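Succinylglutamate desuccinylase/aspartoacylase (Ruegeria sp. TM1040, PDB 3NA6) probably hydrolyses an N-acylated amino acid such as succinylglutamate or an N-acyl aspartate, as a member of the succinylglutamate desuccinylase/aspartoacylase family. Local coordinates at residues A157-C171 / D196-T209. Sequence-based numbering, arbitrary orientation.
Sequences AAAHILEDKVLQDAC and DTAVEEMGKVLVTT
The imidazole of His160 meets the carboxylate of Glu200 edge-on at ND1, the side chains crossing at about a right angle and their planes 79° apart. His160 ND1 gives its proton to the syn lone pair of Glu200 OE2 in a short, straight bond of 2.6 Å, the acceptor lying in the ring plane. With CG anti to its carbonyl carbon (chi1 -71°) and the chain extended beyond, Glu200 reaches the ring. Water 2 donates to the same OE2 and accepts from His160 N, so OE2 holds the ring directly and the backbone through the water. Leu162 CD2 touches Glu200 OE1 at 3.3 Å, a van der Waals contact, while Leu206 CD2 and Asp196 OD2 meet the ring edge near CE1. Replacing His160 by an alanine would probably leave the buried Glu200 carboxylate without its ring donor and open a gap beside Leu206. Farther along, Ala158 N hydrogen-bonds to Thr208 O at 2.9 Å, pairing strands 156-160 and 205-210 antiparallel within the large mixed sheet. Leu167 turns its methyls to the Schellman motif, where Gly203 takes positive phi; Leu167 CD2 lies 3.3 Å from Glu200 O. Ala170 CB meets Val205 CG2. The ND1 bond and edge contacts probably fix the imidazole's rotation, and Glu200, with Asp196 near CE1, would probably favour a protonated ring.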
ATOM      1  N   ALA A 157     -16.713   7.377 -34.326  1.00 26.19           N
ATOM      2  CA  ALA A 157     -17.982   6.778 -33.882  1.00 25.71           C
ATOM      3  C   ALA A 157     -18.059   5.395 -34.537  1.00 27.18           C
ATOM      4  O   ALA A 157     -17.629   5.236 -35.703  1.00 27.38           O
ATOM      5  CB  ALA A 157     -19.133   7.639 -34.319  1.00 25.92           C
ATOM      6  N   ALA A 158     -18.612   4.417 -33.812  1.00 25.12           N
ATOM      7  CA  ALA A 158     -18.671   3.030 -34.262  1.00 25.43           C
ATOM      8  C   ALA A 158     -20.090   2.476 -34.218  1.00 26.73           C
ATOM      9  O   ALA A 158     -20.842   2.762 -33.288  1.00 28.55           O
ATOM     10  CB  ALA A 158     -17.755   2.147 -33.439  1.00 23.97           C
ATOM     11  N   ALA A 159     -20.417   1.694 -35.243  1.00 27.85           N
ATOM     12  CA  ALA A 159     -21.658   0.915 -35.355  1.00 28.95           C
ATOM     13  C   ALA A 159     -21.272  -0.556 -35.564  1.00 32.02           C
ATOM     14  O   ALA A 159     -20.237  -0.850 -36.218  1.00 30.40           O
ATOM     15  CB  ALA A 159     -22.461   1.395 -36.596  1.00 28.81           C
ATOM     16  N   HIS A 160     -22.116  -1.471 -35.087  1.00 27.68           N
ATOM     17  CA  HIS A 160     -21.774  -2.877 -35.097  1.00 26.94           C
ATOM     18  C   HIS A 160     -22.451  -3.668 -36.204  1.00 29.50           C
ATOM     19  O   HIS A 160     -23.548  -3.345 -36.647  1.00 29.14           O
ATOM     20  CB  HIS A 160     -22.050  -3.502 -33.736  1.00 24.42           C
ATOM     21  CG  HIS A 160     -21.167  -2.974 -32.653  1.00 30.57           C
ATOM     22  ND1 HIS A 160     -21.656  -2.451 -31.471  1.00 29.70           N
ATOM     23  CD2 HIS A 160     -19.818  -2.831 -32.597  1.00 33.26           C
ATOM     24  CE1 HIS A 160     -20.648  -2.023 -30.730  1.00 40.44           C
ATOM     25  NE2 HIS A 160     -19.522  -2.252 -31.386  1.00 32.27           N
ATOM     26  N   ILE A 161     -21.739  -4.695 -36.656  1.00 28.74           N
ATOM     27  CA  ILE A 161     -22.273  -5.705 -37.522  1.00 27.48           C
ATOM     28  C   ILE A 161     -23.046  -6.632 -36.609  1.00 28.43           C
ATOM     29  O   ILE A 161     -22.487  -7.184 -35.634  1.00 26.94           O
ATOM     30  CB  ILE A 161     -21.163  -6.481 -38.230  1.00 28.14           C
ATOM     31  CG1 ILE A 161     -20.383  -5.554 -39.182  1.00 31.72           C
ATOM     32  CG2 ILE A 161     -21.757  -7.692 -38.990  1.00 26.56           C
ATOM     33  CD1 ILE A 161     -21.251  -4.948 -40.348  1.00 31.86           C
ATOM     34  N   LEU A 162     -24.339  -6.770 -36.909  1.00 29.28           N
ATOM     35  CA  LEU A 162     -25.270  -7.538 -36.100  1.00 27.43           C
ATOM     36  C   LEU A 162     -25.991  -8.545 -36.990  1.00 28.62           C
ATOM     37  O   LEU A 162     -26.158  -8.345 -38.217  1.00 24.45           O
ATOM     38  CB  LEU A 162     -26.303  -6.582 -35.472  1.00 26.96           C
ATOM     39  CG  LEU A 162     -25.767  -5.449 -34.590  1.00 25.31           C
ATOM     40  CD1 LEU A 162     -26.844  -4.426 -34.336  1.00 23.20           C
ATOM     41  CD2 LEU A 162     -25.214  -5.992 -33.247  1.00 21.84           C
ATOM     42  N   GLU A 163     -26.470  -9.603 -36.354  1.00 28.04           N
ATOM     43  CA  GLU A 163     -27.360 -10.557 -37.019  1.00 31.17           C
ATOM     44  C   GLU A 163     -28.661  -9.923 -37.489  1.00 30.47           C
ATOM     45  O   GLU A 163     -29.158 -10.282 -38.547  1.00 29.12           O
ATOM     46  CB  GLU A 163     -27.725 -11.722 -36.089  1.00 32.17           C
ATOM     47  CG  GLU A 163     -26.554 -12.615 -35.655  1.00 47.01           C
ATOM     48  CD  GLU A 163     -25.913 -13.386 -36.801  1.00 62.20           C
ATOM     49  OE1 GLU A 163     -26.549 -13.537 -37.873  1.00 74.78           O
ATOM     50  OE2 GLU A 163     -24.767 -13.853 -36.622  1.00 70.53           O
ATOM     51  N   ASP A 164     -29.250  -9.033 -36.688  1.00 28.08           N
ATOM     52  CA  ASP A 164     -30.459  -8.295 -37.117  1.00 26.26           C
ATOM     53  C   ASP A 164     -30.034  -7.150 -38.052  1.00 27.19           C
ATOM     54  O   ASP A 164     -29.592  -6.088 -37.579  1.00 24.84           O
ATOM     55  CB  ASP A 164     -31.198  -7.730 -35.901  1.00 24.78           C
ATOM     56  CG  ASP A 164     -32.487  -7.015 -36.269  1.00 24.80           C
ATOM     57  OD1 ASP A 164     -32.621  -6.682 -37.454  1.00 25.99           O
ATOM     58  OD2 ASP A 164     -33.345  -6.751 -35.367  1.00 23.40           O
ATOM     59  N   LYS A 165     -30.161  -7.368 -39.364  1.00 28.60           N
ATOM     60  CA  LYS A 165     -29.673  -6.395 -40.364  1.00 27.61           C
ATOM     61  C   LYS A 165     -30.500  -5.119 -40.416  1.00 28.54           C
ATOM     62  O   LYS A 165     -30.026  -4.083 -40.875  1.00 27.22           O
ATOM     63  CB  LYS A 165     -29.549  -7.040 -41.749  1.00 32.60           C
ATOM     64  CG  LYS A 165     -28.587  -8.263 -41.800  1.00 30.98           C
ATOM     65  CD  LYS A 165     -27.169  -7.852 -41.346  1.00 30.87           C
ATOM     66  CE  LYS A 165     -26.206  -9.023 -41.214  1.00 31.22           C
ATOM     67  NZ  LYS A 165     -24.963  -8.527 -40.618  1.00 27.34           N
ATOM     68  N   VAL A 166     -31.738  -5.176 -39.942  1.00 26.56           N
ATOM     69  CA  VAL A 166     -32.565  -3.973 -39.862  1.00 24.36           C
ATOM     70  C   VAL A 166     -32.012  -3.055 -38.745  1.00 24.81           C
ATOM     71  O   VAL A 166     -31.835  -1.855 -38.954  1.00 23.75           O
ATOM     72  CB  VAL A 166     -34.067  -4.319 -39.660  1.00 27.41           C
ATOM     73  CG1 VAL A 166     -34.896  -3.044 -39.418  1.00 24.64           C
ATOM     74  CG2 VAL A 166     -34.612  -5.134 -40.910  1.00 23.46           C
ATOM     75  N   LEU A 167     -31.719  -3.632 -37.579  1.00 24.35           N
ATOM     76  CA  LEU A 167     -31.109  -2.893 -36.482  1.00 23.64           C
ATOM     77  C   LEU A 167     -29.695  -2.423 -36.868  1.00 25.57           C
ATOM     78  O   LEU A 167     -29.287  -1.327 -36.513  1.00 22.95           O
ATOM     79  CB  LEU A 167     -31.056  -3.766 -35.231  1.00 22.22           C
ATOM     80  CG  LEU A 167     -30.430  -3.207 -33.955  1.00 24.44           C
ATOM     81  CD1 LEU A 167     -31.167  -1.961 -33.539  1.00 21.32           C
ATOM     82  CD2 LEU A 167     -30.460  -4.298 -32.840  1.00 26.48           C
ATOM     83  N   GLN A 168     -28.968  -3.264 -37.606  1.00 24.29           N
ATOM     84  CA  GLN A 168     -27.634  -2.922 -38.048  1.00 25.46           C
ATOM     85  C   GLN A 168     -27.683  -1.638 -38.859  1.00 26.12           C
ATOM     86  O   GLN A 168     -26.868  -0.744 -38.665  1.00 24.14           O
ATOM     87  CB  GLN A 168     -27.030  -4.053 -38.885  1.00 24.62           C
ATOM     88  CG  GLN A 168     -25.593  -3.784 -39.380  1.00 24.63           C
ATOM     89  CD  GLN A 168     -25.043  -4.889 -40.255  1.00 27.81           C
ATOM     90  OE1 GLN A 168     -24.850  -6.024 -39.802  1.00 30.34           O
ATOM     91  NE2 GLN A 168     -24.802  -4.573 -41.536  1.00 27.64           N
ATOM     92  N   ASP A 169     -28.653  -1.538 -39.765  1.00 26.74           N
ATOM     93  CA  ASP A 169     -28.784  -0.353 -40.568  1.00 25.92           C
ATOM     94  C   ASP A 169     -29.169   0.849 -39.708  1.00 24.53           C
ATOM     95  O   ASP A 169     -28.749   1.957 -40.003  1.00 24.25           O
ATOM     96  CB  ASP A 169     -29.809  -0.538 -41.685  1.00 27.48           C
ATOM     97  CG  ASP A 169     -29.300  -1.410 -42.819  1.00 33.71           C
ATOM     98  OD1 ASP A 169     -28.079  -1.690 -42.873  1.00 30.90           O
ATOM     99  OD2 ASP A 169     -30.135  -1.802 -43.658  1.00 30.85           O
ATOM    100  N   ALA A 170     -30.000   0.641 -38.692  1.00 23.49           N
ATOM    101  CA  ALA A 170     -30.417   1.729 -37.810  1.00 25.24           C
ATOM    102  C   ALA A 170     -29.216   2.253 -37.016  1.00 25.32           C
ATOM    103  O   ALA A 170     -29.002   3.474 -36.903  1.00 23.11           O
ATOM    104  CB  ALA A 170     -31.532   1.259 -36.857  1.00 25.00           C
ATOM    105  N   CYS A 171     -28.428   1.322 -36.477  1.00 26.82           N
ATOM    106  CA  CYS A 171     -27.191   1.681 -35.783  1.00 26.94           C
ATOM    107  C   CYS A 171     -26.209   2.418 -36.695  1.00 25.53           C
ATOM    108  O   CYS A 171     -25.604   3.398 -36.287  1.00 23.75           O
ATOM    109  CB  CYS A 171     -26.526   0.440 -35.181  1.00 27.10           C
ATOM    110  SG  CYS A 171     -27.455  -0.343 -33.819  1.00 28.34           S
ATOM    111  N   ASP A 196     -22.671  -2.846 -24.836  1.00 24.47           N
ATOM    112  CA  ASP A 196     -23.182  -2.736 -26.200  1.00 27.05           C
ATOM    113  C   ASP A 196     -24.100  -3.901 -26.534  1.00 26.54           C
ATOM    114  O   ASP A 196     -25.148  -3.712 -27.137  1.00 28.48           O
ATOM    115  CB  ASP A 196     -22.058  -2.717 -27.228  1.00 28.72           C
ATOM    116  CG  ASP A 196     -21.073  -1.546 -27.046  1.00 36.01           C
ATOM    117  OD1 ASP A 196     -21.425  -0.495 -26.458  1.00 47.13           O
ATOM    118  OD2 ASP A 196     -19.931  -1.692 -27.527  1.00 47.04           O
ATOM    119  N   THR A 197     -23.686  -5.105 -26.162  1.00 27.07           N
ATOM    120  CA  THR A 197     -24.510  -6.304 -26.382  1.00 28.04           C
ATOM    121  C   THR A 197     -25.843  -6.248 -25.617  1.00 26.38           C
ATOM    122  O   THR A 197     -26.888  -6.588 -26.156  1.00 24.98           O
ATOM    123  CB  THR A 197     -23.682  -7.557 -26.077  1.00 27.81           C
ATOM    124  OG1 THR A 197     -22.443  -7.448 -26.785  1.00 34.68           O
ATOM    125  CG2 THR A 197     -24.393  -8.847 -26.484  1.00 28.49           C
ATOM    126  N   ALA A 198     -25.810  -5.779 -24.378  1.00 24.57           N
ATOM    127  CA  ALA A 198     -27.013  -5.626 -23.576  1.00 24.34           C
ATOM    128  C   ALA A 198     -28.057  -4.760 -24.310  1.00 26.16           C
ATOM    129  O   ALA A 198     -29.244  -5.089 -24.326  1.00 24.45           O
ATOM    130  CB  ALA A 198     -26.667  -4.995 -22.211  1.00 24.02           C
ATOM    131  N   VAL A 199     -27.598  -3.671 -24.921  1.00 21.51           N
ATOM    132  CA  VAL A 199     -28.490  -2.770 -25.651  1.00 21.31           C
ATOM    133  C   VAL A 199     -28.981  -3.400 -26.951  1.00 23.27           C
ATOM    134  O   VAL A 199     -30.185  -3.511 -27.187  1.00 26.28           O
ATOM    135  CB  VAL A 199     -27.809  -1.438 -25.954  1.00 17.26           C
ATOM    136  CG1 VAL A 199     -28.785  -0.498 -26.695  1.00 19.46           C
ATOM    137  CG2 VAL A 199     -27.280  -0.825 -24.650  1.00 16.54           C
ATOM    138  N   GLU A 200     -28.044  -3.859 -27.754  1.00 22.76           N
ATOM    139  CA  GLU A 200     -28.329  -4.361 -29.075  1.00 25.50           C
ATOM    140  C   GLU A 200     -29.191  -5.623 -29.077  1.00 23.27           C
ATOM    141  O   GLU A 200     -30.062  -5.795 -29.937  1.00 23.36           O
ATOM    142  CB  GLU A 200     -27.015  -4.607 -29.808  1.00 23.81           C
ATOM    143  CG  GLU A 200     -26.326  -3.332 -30.181  1.00 26.14           C
ATOM    144  CD  GLU A 200     -24.850  -3.564 -30.514  1.00 33.04           C
ATOM    145  OE1 GLU A 200     -24.377  -4.706 -30.323  1.00 27.05           O
ATOM    146  OE2 GLU A 200     -24.177  -2.605 -30.952  1.00 32.63           O
ATOM    147  N   GLU A 201     -28.978  -6.512 -28.121  1.00 24.25           N
ATOM    148  CA  GLU A 201     -29.771  -7.740 -28.114  1.00 24.42           C
ATOM    149  C   GLU A 201     -31.223  -7.514 -27.712  1.00 23.48           C
ATOM    150  O   GLU A 201     -32.073  -8.386 -27.962  1.00 21.95           O
ATOM    151  CB  GLU A 201     -29.086  -8.867 -27.313  1.00 26.41           C
ATOM    152  CG  GLU A 201     -29.240  -8.737 -25.818  1.00 36.76           C
ATOM    153  CD  GLU A 201     -28.583  -9.890 -25.017  1.00 47.30           C
ATOM    154  OE1 GLU A 201     -28.026 -10.846 -25.626  1.00 44.60           O
ATOM    155  OE2 GLU A 201     -28.633  -9.806 -23.764  1.00 34.69           O
HETATM  156  N   MSE A 202     -31.513  -6.355 -27.108  1.00 22.97           N
HETATM  157  CA  MSE A 202     -32.884  -5.922 -26.850  1.00 23.49           C
HETATM  158  C   MSE A 202     -33.562  -5.349 -28.059  1.00 24.00           C
HETATM  159  O   MSE A 202     -34.746  -4.977 -27.978  1.00 25.15           O
HETATM  160  CB  MSE A 202     -32.950  -4.824 -25.772  1.00 23.80           C
HETATM  161  CG  MSE A 202     -32.433  -5.243 -24.476  1.00 28.62           C
HETATM  162 SE   MSE A 202     -32.249  -3.738 -23.283  0.75 25.26          SE
HETATM  163  CE  MSE A 202     -31.879  -4.867 -21.707  1.00 27.06           C
ATOM    164  N   GLY A 203     -32.848  -5.247 -29.173  1.00 25.35           N
ATOM    165  CA  GLY A 203     -33.417  -4.656 -30.385  1.00 24.73           C
ATOM    166  C   GLY A 203     -33.288  -3.157 -30.447  1.00 24.93           C
ATOM    167  O   GLY A 203     -34.003  -2.529 -31.215  1.00 23.62           O
ATOM    168  N   LYS A 204     -32.346  -2.588 -29.672  1.00 23.72           N
ATOM    169  CA  LYS A 204     -32.212  -1.135 -29.528  1.00 21.10           C
ATOM    170  C   LYS A 204     -30.939  -0.573 -30.139  1.00 22.81           C
ATOM    171  O   LYS A 204     -29.881  -1.205 -30.116  1.00 24.17           O
ATOM    172  CB  LYS A 204     -32.320  -0.741 -28.043  1.00 20.11           C
ATOM    173  CG  LYS A 204     -33.718  -0.944 -27.500  1.00 20.76           C
ATOM    174  CD  LYS A 204     -33.814  -0.859 -25.987  1.00 21.02           C
ATOM    175  CE  LYS A 204     -35.229  -1.149 -25.539  1.00 20.25           C
ATOM    176  NZ  LYS A 204     -35.346  -1.062 -24.085  1.00 24.04           N
ATOM    177  N   VAL A 205     -31.060   0.616 -30.731  1.00 24.01           N
ATOM    178  CA  VAL A 205     -29.929   1.312 -31.321  1.00 22.45           C
ATOM    179  C   VAL A 205     -28.930   1.734 -30.250  1.00 23.92           C
ATOM    180  O   VAL A 205     -29.300   2.285 -29.196  1.00 23.10           O
ATOM    181  CB  VAL A 205     -30.370   2.569 -32.132  1.00 23.37           C
ATOM    182  CG1 VAL A 205     -29.166   3.411 -32.513  1.00 18.35           C
ATOM    183  CG2 VAL A 205     -31.096   2.140 -33.363  1.00 26.68           C
ATOM    184  N   LEU A 206     -27.665   1.441 -30.522  1.00 22.69           N
ATOM    185  CA  LEU A 206     -26.572   1.814 -29.672  1.00 23.49           C
ATOM    186  C   LEU A 206     -25.617   2.684 -30.496  1.00 27.48           C
ATOM    187  O   LEU A 206     -25.293   2.332 -31.633  1.00 26.27           O
ATOM    188  CB  LEU A 206     -25.814   0.584 -29.145  1.00 25.62           C
ATOM    189  CG  LEU A 206     -24.485   1.022 -28.491  1.00 31.32           C
ATOM    190  CD1 LEU A 206     -24.643   1.186 -26.969  1.00 22.54           C
ATOM    191  CD2 LEU A 206     -23.349   0.120 -28.896  1.00 32.07           C
ATOM    192  N   VAL A 207     -25.183   3.803 -29.910  1.00 26.56           N
ATOM    193  CA  VAL A 207     -24.158   4.687 -30.498  1.00 26.54           C
ATOM    194  C   VAL A 207     -22.960   4.610 -29.567  1.00 24.60           C
ATOM    195  O   VAL A 207     -23.098   4.734 -28.339  1.00 19.73           O
ATOM    196  CB  VAL A 207     -24.716   6.139 -30.598  1.00 24.51           C
ATOM    197  CG1 VAL A 207     -23.616   7.165 -30.789  1.00 21.92           C
ATOM    198  CG2 VAL A 207     -25.752   6.199 -31.694  1.00 32.20           C
ATOM    199  N   THR A 208     -21.801   4.298 -30.114  1.00 24.76           N
ATOM    200  CA  THR A 208     -20.602   4.199 -29.308  1.00 25.08           C
ATOM    201  C   THR A 208     -19.446   4.902 -30.003  1.00 25.12           C
ATOM    202  O   THR A 208     -19.498   5.187 -31.204  1.00 25.65           O
ATOM    203  CB  THR A 208     -20.263   2.741 -28.887  1.00 29.13           C
ATOM    204  OG1 THR A 208     -19.224   2.750 -27.893  1.00 25.45           O
ATOM    205  CG2 THR A 208     -19.847   1.867 -30.073  1.00 25.17           C
ATOM    206  N   THR A 209     -18.422   5.224 -29.224  1.00 26.34           N
ATOM    207  CA  THR A 209     -17.273   5.962 -29.720  1.00 26.02           C
ATOM    208  C   THR A 209     -15.910   5.464 -29.201  1.00 27.39           C
ATOM    209  O   THR A 209     -15.806   4.673 -28.227  1.00 29.42           O
ATOM    210  CB  THR A 209     -17.356   7.392 -29.227  1.00 27.84           C
ATOM    211  OG1 THR A 209     -17.123   7.395 -27.817  1.00 27.29           O
ATOM    212  CG2 THR A 209     -18.698   8.027 -29.486  1.00 22.31           C
TER
HETATM  213  O   HOH W   1     -22.340   5.198 -32.915  1.00 40.93           O
HETATM  214  O   HOH W   2     -24.144  -0.713 -33.201  1.00 30.03           O
HETATM  215  O   HOH W   3     -24.626   3.733 -33.748  1.00 32.50           O